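Local coordinates for protein WbmS, polysaccharide deacetylase involved in O-antigen biosynthesis (Bordetella bronchiseptica, PDB 3HFT) that probably removes acetyl groups from a sugar substrate during O-antigen biosynthesis, as a zinc-binding member of the polysaccharide deacetylase family, at residues D112-L115 with E116-P119; H92-F95 with N96-L99; D26-I29 with N30-E33. One frame throughout, in Å; residues are numbered along the deposited sequence.

Interaction 1 (D112-L115 with E116-P119)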
ATOM      1  N   ASP A 112      -9.192  -9.535 -16.006  1.00 36.59           N
ATOM      2  CA  ASP A 112      -9.273 -10.701 -16.871  1.00 38.83           C
ATOM      3  C   ASP A 112      -8.746 -10.390 -18.271  1.00 37.92           C
ATOM      4  O   ASP A 112      -8.035 -11.195 -18.855  1.00 37.80           O
ATOM      5  CB  ASP A 112     -10.696 -11.238 -16.917  1.00 37.99           C
ATOM      6  CG  ASP A 112     -11.095 -11.974 -15.622  1.00 43.90           C
ATOM      7  OD1 ASP A 112     -10.206 -12.372 -14.813  1.00 39.91           O
ATOM      8  OD2 ASP A 112     -12.320 -12.156 -15.433  1.00 45.50           O
ATOM      9  N   ARG A 113      -9.056  -9.213 -18.798  1.00 38.74           N
ATOM     10  CA  ARG A 113      -8.513  -8.835 -20.093  1.00 37.51           C
ATOM     11  C   ARG A 113      -7.007  -8.719 -20.061  1.00 35.93           C
ATOM     12  O   ARG A 113      -6.340  -9.156 -20.979  1.00 33.43           O
ATOM     13  CB  ARG A 113      -9.081  -7.513 -20.588  1.00 39.32           C
ATOM     14  CG  ARG A 113     -10.313  -7.634 -21.414  1.00 45.18           C
ATOM     15  CD  ARG A 113     -10.474  -6.396 -22.274  1.00 49.30           C
ATOM     16  NE  ARG A 113     -10.569  -5.176 -21.481  1.00 50.73           N
ATOM     17  CZ  ARG A 113     -11.673  -4.769 -20.857  1.00 43.09           C
ATOM     18  NH1 ARG A 113     -12.766  -5.488 -20.903  1.00 47.70           N
ATOM     19  NH2 ARG A 113     -11.669  -3.642 -20.157  1.00 52.88           N
ATOM     20  N   THR A 114      -6.466  -8.110 -19.012  1.00 35.67           N
ATOM     21  CA  THR A 114      -5.012  -7.941 -18.892  1.00 34.43           C
ATOM     22  C   THR A 114      -4.292  -9.290 -18.775  1.00 35.15           C
ATOM     23  O   THR A 114      -3.199  -9.486 -19.329  1.00 34.32           O
ATOM     24  CB  THR A 114      -4.668  -7.099 -17.658  1.00 36.22           C
ATOM     25  OG1 THR A 114      -5.490  -5.924 -17.646  1.00 36.02           O
ATOM     26  CG2 THR A 114      -3.192  -6.713 -17.657  1.00 29.22           C
ATOM     27  N   LEU A 115      -4.907 -10.221 -18.050  1.00 34.79           N
ATOM     28  CA  LEU A 115      -4.313 -11.541 -17.854  1.00 33.87           C
ATOM     29  C   LEU A 115      -4.177 -12.310 -19.164  1.00 35.45           C
ATOM     30  O   LEU A 115      -3.340 -13.203 -19.257  1.00 36.40           O
ATOM     31  CB  LEU A 115      -5.124 -12.352 -16.836  1.00 33.54           C
ATOM     32  CG  LEU A 115      -4.911 -11.889 -15.393  1.00 39.49           C
ATOM     33  CD1 LEU A 115      -5.977 -12.472 -14.470  1.00 38.75           C
ATOM     34  CD2 LEU A 115      -3.521 -12.284 -14.956  1.00 37.44           C
ATOM     35  N   GLU A 116      -4.984 -11.960 -20.174  1.00 33.47           N
ATOM     36  CA  GLU A 116      -4.885 -12.604 -21.459  1.00 35.45           C
ATOM     37  C   GLU A 116      -3.512 -12.341 -22.073  1.00 36.00           C
ATOM     38  O   GLU A 116      -3.074 -13.080 -22.944  1.00 34.70           O
ATOM     39  CB  GLU A 116      -5.968 -12.090 -22.402  1.00 35.52           C
ATOM     40  CG  GLU A 116      -7.370 -12.394 -21.940  1.00 45.07           C
ATOM     41  CD  GLU A 116      -8.445 -11.937 -22.914  1.00 44.17           C
ATOM     42  OE1 GLU A 116      -8.126 -11.472 -24.028  1.00 60.14           O
ATOM     43  OE2 GLU A 116      -9.633 -12.058 -22.547  1.00 68.06           O
ATOM     44  N   LEU A 117      -2.831 -11.285 -21.637  1.00 34.85           N
ATOM     45  CA  LEU A 117      -1.499 -10.976 -22.141  1.00 35.63           C
ATOM     46  C   LEU A 117      -0.401 -11.925 -21.629  1.00 36.41           C
ATOM     47  O   LEU A 117       0.654 -12.040 -22.239  1.00 35.16           O
ATOM     48  CB  LEU A 117      -1.108  -9.560 -21.739  1.00 36.85           C
ATOM     49  CG  LEU A 117      -1.952  -8.370 -22.173  1.00 36.18           C
ATOM     50  CD1 LEU A 117      -1.404  -7.095 -21.490  1.00 34.62           C
ATOM     51  CD2 LEU A 117      -1.942  -8.249 -23.674  1.00 38.11           C
ATOM     52  N   ALA A 118      -0.626 -12.590 -20.508  1.00 35.75           N
ATOM     53  CA  ALA A 118       0.387 -13.488 -19.949  1.00 35.20           C
ATOM     54  C   ALA A 118      -0.286 -14.609 -19.185  1.00 36.47           C
ATOM     55  O   ALA A 118      -0.230 -14.638 -17.960  1.00 38.59           O
ATOM     56  CB  ALA A 118       1.344 -12.704 -19.018  1.00 32.43           C
ATOM     57  N   PRO A 119      -0.948 -15.535 -19.894  1.00 39.35           N
ATOM     58  CA  PRO A 119      -1.649 -16.569 -19.133  1.00 40.90           C
ATOM     59  C   PRO A 119      -0.703 -17.353 -18.242  1.00 39.91           C
ATOM     60  O   PRO A 119       0.426 -17.652 -18.631  1.00 40.45           O
ATOM     61  CB  PRO A 119      -2.262 -17.471 -20.218  1.00 41.05           C
ATOM     62  CG  PRO A 119      -1.588 -17.118 -21.467  1.00 41.08           C
ATOM     63  CD  PRO A 119      -1.119 -15.700 -21.342  1.00 40.83           C
TER

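Interaction 2 (H92-F95 with N96-L99)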
ATOM      1  N   HIS A  92       0.373  -5.617 -15.839  1.00 33.19           N
ATOM      2  CA  HIS A  92       0.220  -4.253 -15.383  1.00 33.30           C
ATOM      3  C   HIS A  92      -1.187  -3.741 -15.731  1.00 35.48           C
ATOM      4  O   HIS A  92      -1.369  -2.916 -16.628  1.00 33.12           O
ATOM      5  CB  HIS A  92       1.306  -3.390 -16.021  1.00 34.13           C
ATOM      6  CG  HIS A  92       1.619  -2.130 -15.276  1.00 33.21           C
ATOM      7  ND1 HIS A  92       2.070  -2.116 -13.974  1.00 37.36           N
ATOM      8  CD2 HIS A  92       1.621  -0.836 -15.688  1.00 38.51           C
ATOM      9  CE1 HIS A  92       2.300  -0.866 -13.605  1.00 34.34           C
ATOM     10  NE2 HIS A  92       2.029  -0.072 -14.624  1.00 34.62           N
ATOM     11  N   PRO A  93      -2.195  -4.226 -14.999  1.00 34.90           N
ATOM     12  CA  PRO A  93      -3.580  -3.849 -15.244  1.00 33.92           C
ATOM     13  C   PRO A  93      -3.807  -2.371 -14.918  1.00 34.75           C
ATOM     14  O   PRO A  93      -3.175  -1.834 -13.991  1.00 35.32           O
ATOM     15  CB  PRO A  93      -4.357  -4.736 -14.257  1.00 35.41           C
ATOM     16  CG  PRO A  93      -3.419  -4.962 -13.158  1.00 34.26           C
ATOM     17  CD  PRO A  93      -2.085  -5.134 -13.837  1.00 32.76           C
ATOM     18  N   ASN A  94      -4.701  -1.738 -15.680  1.00 35.52           N
ATOM     19  CA  ASN A  94      -5.025  -0.334 -15.500  1.00 35.76           C
ATOM     20  C   ASN A  94      -6.440  -0.112 -15.020  1.00 36.46           C
ATOM     21  O   ASN A  94      -7.406  -0.187 -15.815  1.00 32.48           O
ATOM     22  CB  ASN A  94      -4.852   0.409 -16.808  1.00 37.20           C
ATOM     23  CG  ASN A  94      -5.090   1.898 -16.656  1.00 39.30           C
ATOM     24  OD1 ASN A  94      -5.052   2.454 -15.549  1.00 36.60           O
ATOM     25  ND2 ASN A  94      -5.293   2.554 -17.771  1.00 36.10           N
ATOM     26  N   PHE A  95      -6.570   0.154 -13.720  1.00 32.12           N
ATOM     27  CA  PHE A  95      -7.872   0.363 -13.115  1.00 34.37           C
ATOM     28  C   PHE A  95      -8.214   1.840 -12.946  1.00 34.70           C
ATOM     29  O   PHE A  95      -9.289   2.149 -12.429  1.00 37.63           O
ATOM     30  CB  PHE A  95      -7.953  -0.313 -11.744  1.00 33.75           C
ATOM     31  CG  PHE A  95      -7.610  -1.791 -11.743  1.00 32.69           C
ATOM     32  CD1 PHE A  95      -8.371  -2.705 -12.462  1.00 35.75           C
ATOM     33  CD2 PHE A  95      -6.554  -2.267 -10.961  1.00 32.73           C
ATOM     34  CE1 PHE A  95      -8.066  -4.073 -12.443  1.00 33.55           C
ATOM     35  CE2 PHE A  95      -6.261  -3.634 -10.918  1.00 33.98           C
ATOM     36  CZ  PHE A  95      -7.009  -4.539 -11.666  1.00 35.40           C
ATOM     37  N   ASN A  96      -7.355   2.735 -13.431  1.00 34.52           N
ATOM     38  CA  ASN A  96      -7.595   4.176 -13.324  1.00 35.76           C
ATOM     39  C   ASN A  96      -8.936   4.629 -13.876  1.00 36.34           C
ATOM     40  O   ASN A  96      -9.602   5.453 -13.263  1.00 39.77           O
ATOM     41  CB  ASN A  96      -6.464   4.995 -13.985  1.00 35.48           C
ATOM     42  CG  ASN A  96      -5.256   5.157 -13.092  1.00 39.96           C
ATOM     43  OD1 ASN A  96      -5.329   4.947 -11.869  1.00 41.97           O
ATOM     44  ND2 ASN A  96      -4.121   5.545 -13.695  1.00 42.42           N
ATOM     45  N   PRO A  97      -9.358   4.097 -15.024  1.00 35.40           N
ATOM     46  CA  PRO A  97     -10.681   4.536 -15.518  1.00 37.30           C
ATOM     47  C   PRO A  97     -11.832   4.308 -14.532  1.00 38.15           C
ATOM     48  O   PRO A  97     -12.848   4.989 -14.586  1.00 36.77           O
ATOM     49  CB  PRO A  97     -10.877   3.686 -16.775  1.00 37.26           C
ATOM     50  CG  PRO A  97      -9.456   3.370 -17.224  1.00 36.91           C
ATOM     51  CD  PRO A  97      -8.701   3.163 -15.956  1.00 35.76           C
ATOM     52  N   LEU A  98     -11.666   3.364 -13.613  1.00 37.78           N
ATOM     53  CA  LEU A  98     -12.700   3.101 -12.634  1.00 37.03           C
ATOM     54  C   LEU A  98     -12.775   4.243 -11.625  1.00 37.86           C
ATOM     55  O   LEU A  98     -13.839   4.546 -11.073  1.00 37.71           O
ATOM     56  CB  LEU A  98     -12.425   1.781 -11.921  1.00 36.76           C
ATOM     57  CG  LEU A  98     -12.284   0.537 -12.802  1.00 39.32           C
ATOM     58  CD1 LEU A  98     -11.991  -0.663 -11.914  1.00 36.57           C
ATOM     59  CD2 LEU A  98     -13.518   0.297 -13.648  1.00 35.68           C
ATOM     60  N   LEU A  99     -11.638   4.874 -11.392  1.00 35.85           N
ATOM     61  CA  LEU A  99     -11.525   5.934 -10.397  1.00 37.19           C
ATOM     62  C   LEU A  99     -11.806   7.304 -11.014  1.00 39.51           C
ATOM     63  O   LEU A  99     -12.252   8.237 -10.327  1.00 39.21           O
ATOM     64  CB  LEU A  99     -10.111   5.948  -9.830  1.00 36.83           C
ATOM     65  CG  LEU A  99      -9.576   4.610  -9.324  1.00 30.20           C
ATOM     66  CD1 LEU A  99      -8.148   4.831  -8.782  1.00 34.99           C
ATOM     67  CD2 LEU A  99     -10.504   4.046  -8.289  1.00 28.78           C
TER

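Interaction 3 (D26-I29 with N30-E33)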
ATOM      1  N   ASP A  26      11.278 -15.630  -8.091  1.00 34.30           N
ATOM      2  CA  ASP A  26      12.339 -16.365  -7.397  1.00 33.79           C
ATOM      3  C   ASP A  26      12.206 -16.205  -5.876  1.00 34.10           C
ATOM      4  O   ASP A  26      12.842 -16.933  -5.132  1.00 34.58           O
ATOM      5  CB  ASP A  26      13.728 -15.889  -7.835  1.00 32.14           C
ATOM      6  CG  ASP A  26      14.050 -16.214  -9.277  1.00 33.05           C
ATOM      7  OD1 ASP A  26      13.679 -17.291  -9.765  1.00 32.40           O
ATOM      8  OD2 ASP A  26      14.733 -15.395  -9.927  1.00 31.92           O
ATOM      9  N   ILE A  27      11.361 -15.280  -5.410  1.00 33.51           N
ATOM     10  CA  ILE A  27      11.165 -15.053  -3.976  1.00 33.92           C
ATOM     11  C   ILE A  27      10.466 -16.267  -3.370  1.00 36.61           C
ATOM     12  O   ILE A  27       9.404 -16.680  -3.847  1.00 35.72           O
ATOM     13  CB  ILE A  27      10.319 -13.796  -3.718  1.00 33.58           C
ATOM     14  CG1 ILE A  27      11.097 -12.558  -4.201  1.00 32.45           C
ATOM     15  CG2 ILE A  27       9.910 -13.657  -2.210  1.00 33.97           C
ATOM     16  CD1 ILE A  27      10.271 -11.280  -4.376  1.00 34.33           C
ATOM     17  N   ASP A  28      11.094 -16.850  -2.360  1.00 35.01           N
ATOM     18  CA  ASP A  28      10.531 -17.959  -1.626  1.00 37.20           C
ATOM     19  C   ASP A  28      10.407 -17.436  -0.209  1.00 36.54           C
ATOM     20  O   ASP A  28      11.408 -17.257   0.495  1.00 37.55           O
ATOM     21  CB  ASP A  28      11.447 -19.163  -1.685  1.00 36.32           C
ATOM     22  CG  ASP A  28      10.939 -20.335  -0.863  1.00 41.33           C
ATOM     23  OD1 ASP A  28       9.947 -20.197  -0.107  1.00 39.47           O
ATOM     24  OD2 ASP A  28      11.553 -21.415  -0.966  1.00 46.60           O
ATOM     25  N   ILE A  29       9.170 -17.181   0.186  1.00 38.33           N
ATOM     26  CA  ILE A  29       8.879 -16.554   1.469  1.00 39.31           C
ATOM     27  C   ILE A  29       9.440 -17.391   2.617  1.00 40.40           C
ATOM     28  O   ILE A  29       9.703 -16.872   3.677  1.00 39.46           O
ATOM     29  CB  ILE A  29       7.336 -16.320   1.631  1.00 39.74           C
ATOM     30  CG1 ILE A  29       7.051 -15.275   2.702  1.00 36.47           C
ATOM     31  CG2 ILE A  29       6.592 -17.655   1.857  1.00 43.88           C
ATOM     32  CD1 ILE A  29       7.723 -13.958   2.413  1.00 38.07           C
ATOM     33  N   ASN A  30       9.639 -18.690   2.401  1.00 40.15           N
ATOM     34  CA  ASN A  30      10.201 -19.560   3.443  1.00 41.03           C
ATOM     35  C   ASN A  30      11.715 -19.596   3.508  1.00 40.45           C
ATOM     36  O   ASN A  30      12.265 -20.286   4.346  1.00 38.65           O
ATOM     37  CB  ASN A  30       9.696 -21.000   3.233  1.00 42.05           C
ATOM     38  CG  ASN A  30       8.212 -21.104   3.423  1.00 45.58           C
ATOM     39  OD1 ASN A  30       7.680 -20.567   4.380  1.00 45.70           O
ATOM     40  ND2 ASN A  30       7.527 -21.746   2.492  1.00 50.16           N
ATOM     41  N   GLN A  31      12.390 -18.884   2.615  1.00 37.11           N
ATOM     42  CA  GLN A  31      13.838 -18.943   2.491  1.00 38.69           C
ATOM     43  C   GLN A  31      14.378 -17.557   2.222  1.00 37.84           C
ATOM     44  O   GLN A  31      14.445 -17.146   1.066  1.00 35.46           O
ATOM     45  CB  GLN A  31      14.235 -19.820   1.306  1.00 40.79           C
ATOM     46  CG  GLN A  31      13.862 -21.295   1.439  1.00 51.20           C
ATOM     47  CD  GLN A  31      14.745 -22.049   2.423  1.00 67.93           C
ATOM     48  OE1 GLN A  31      15.896 -21.666   2.664  1.00 76.32           O
ATOM     49  NE2 GLN A  31      14.215 -23.144   2.981  1.00 68.49           N
ATOM     50  N   PRO A  32      14.749 -16.827   3.283  1.00 38.45           N
ATOM     51  CA  PRO A  32      15.227 -15.455   3.097  1.00 39.34           C
ATOM     52  C   PRO A  32      16.418 -15.332   2.170  1.00 37.92           C
ATOM     53  O   PRO A  32      16.609 -14.272   1.595  1.00 38.80           O
ATOM     54  CB  PRO A  32      15.585 -15.009   4.521  1.00 39.65           C
ATOM     55  CG  PRO A  32      14.698 -15.812   5.381  1.00 39.73           C
ATOM     56  CD  PRO A  32      14.670 -17.177   4.716  1.00 37.09           C
ATOM     57  N   GLU A  33      17.197 -16.407   2.004  1.00 35.27           N
ATOM     58  CA  GLU A  33      18.338 -16.381   1.093  1.00 34.62           C
ATOM     59  C   GLU A  33      17.866 -16.050  -0.319  1.00 35.52           C
ATOM     60  O   GLU A  33      18.625 -15.551  -1.139  1.00 36.17           O
ATOM     61  CB  GLU A  33      19.087 -17.739   1.088  1.00 33.53           C
TER

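Interaction 1 (D112-L115 with E116-P119)
Thr114 O accepts the amide of Leu117, whose N lies 2.9 Å from it with an N-H...O angle of 154°. The donor stands well above the carbonyl plane, and the Leu117 side chain closes over the same oxygen, CB at 3.2 Å from Thr114 O and CG at 3.3 Å. With chi1 at -59°, Leu117 CG sits beside its own backbone N, which is why the branch follows the amide onto the acceptor; its CD1 reaches Thr114 CG2 at 4.2 Å. One residue on, Ala118 N donates to Leu115 O at 3.1 Å, closing a type I beta turn from Leu115 to Ala118. Glu116 N donates to Arg113 O (3.2 Å) and, weakly, to Asp112 O. Glu116, extended beyond CG, lays CB against Arg113 O and CG 3.4 Å from Asp112 O.

The polar ends of the helical residues are engaged elsewhere: Asp112 OD1 forms a salt bridge with Arg142 and Arg113 NH2 one with Glu105, while Thr114 OG1 bonds to Ile110 O within the helix. Thr114, Leu115 and Ala118 pack on Val91 of strand 87-91, and Leu117 O accepts a hydrogen bond from Arg82 NH2.

The spacing of three residues in each of the sound bonds is consistent with the last turn of helix 107-115 passing into i to i+3 bonding. The carbonyls here therefore keep donors, and methylenes lie close to three of their oxygens, those of Asp112 and Arg113 met by Glu116 and that of Thr114 by Leu117, probably limiting the approach of water there.

Interaction 2 (H92-F95 with N96-L99)
Leu98 N donates to Phe95 O at 2.9 Å, the bond that starts the first turn of helix 96-100, and Leu98 CB lies 3.2 Å from that same oxygen. The two side chains then run side by side in the same direction, Leu98 CD1 meeting Phe95 CB at 4.1 Å and approaching the ring obliquely. The Phe95 ring packs on Val107 and Ile110 of helix 107-115, and Leu98 also reaches Val107, so both members of the pair lean on that next helix.

Asn94 caps the turn from its side chain. Its CG is anti to the backbone N (chi1 -176°), which swings the amide forward until OD1 takes the N-H of Asn96 at 3.1 Å, with an angle of 152° at the hydrogen. That donor lies well out of the plane of the Asn94 amide. Asn94 OD1 also rests 3.3 Å from Asn96 CB, and the two amide groups are almost perpendicular, 84° apart. Pro97 CD lies over the face of the Asn94 amide, 3.7 Å from OD1 of Asn94, while Asn96 ND2 is spent on Ser128.

Beyond the bend, Leu98 packs on Leu98 of the second subunit, and Leu99 on Ala132 of that subunit. At the other end His92 NE2 binds the zinc ion together with Asp46 and His127. The arrangement is an asparagine-capped helix start, its capping residue two positions after a zinc-binding histidine; a metal held by an aspartate and two histidines is consistent with the active site of the polysaccharide deacetylase family.

Interaction 3 (D26-I29 with N30-E33)
Residues Asp28 to Gln31 form a type I beta turn, closed by Gln31 N donating to Asp28 O at 2.8 Å with a nearly straight N-H...O angle of 161°. The side chain of Asp28 adds a second bond. A chi1 of 177° stretches the Asp28 carboxylate out opposite its own N and forward over the turn, where OD1 receives the amide of Asn30 at 2.9 Å. The N-H comes to that oxygen from above the carboxylate plane. Asn30 CB follows its amide to within 3.4 Å of Asp28 OD1, and the Asn30 amide group is turned 77° from the carboxylate.

An aspartate at the first position of a turn, accepting from the main chain two residues ahead, is an Asx turn; here it is combined with the beta turn, so that Asp28 holds two successive amides, one by its carboxylate and one by its carbonyl. The whole lies at the surface in the loop ahead of strand 39-44. Ser34 OG meets both Asp28 N and Gln31 O, tying the two ends of the turn to the residues that follow.

The other carboxylate oxygen faces an aliphatic neighbour: Asp28 OD2 lies 3.3 Å from Gln31 CG, the two side chains running alongside each other in the same direction. Ile29 CG2 is 4.0 Å from Asn30 OD1, the oxygen that Arg164 binds, while the Ile29 side chain also touches Pro162.

From the N terminus, interaction 3 comes first, a turn in the loop ahead of strand 39-44; it lies about 26 Å and 30 Å, centre to centre, from interactions 1 and 2, and touches neither. Interaction 2 follows, leading from the end of strand 87-91, past a zinc ligand, into helix 96-100. Interaction 1 then carries the chain out of the next helix, 107-115, towards strand 123-124. All three are local and in series, so none nests in or crosses another. Interactions 1 and 2 do meet in space: Thr114 OG1 packs 3.7 Å from Pro93 CA, setting helix 107-115 against the metal-binding loop.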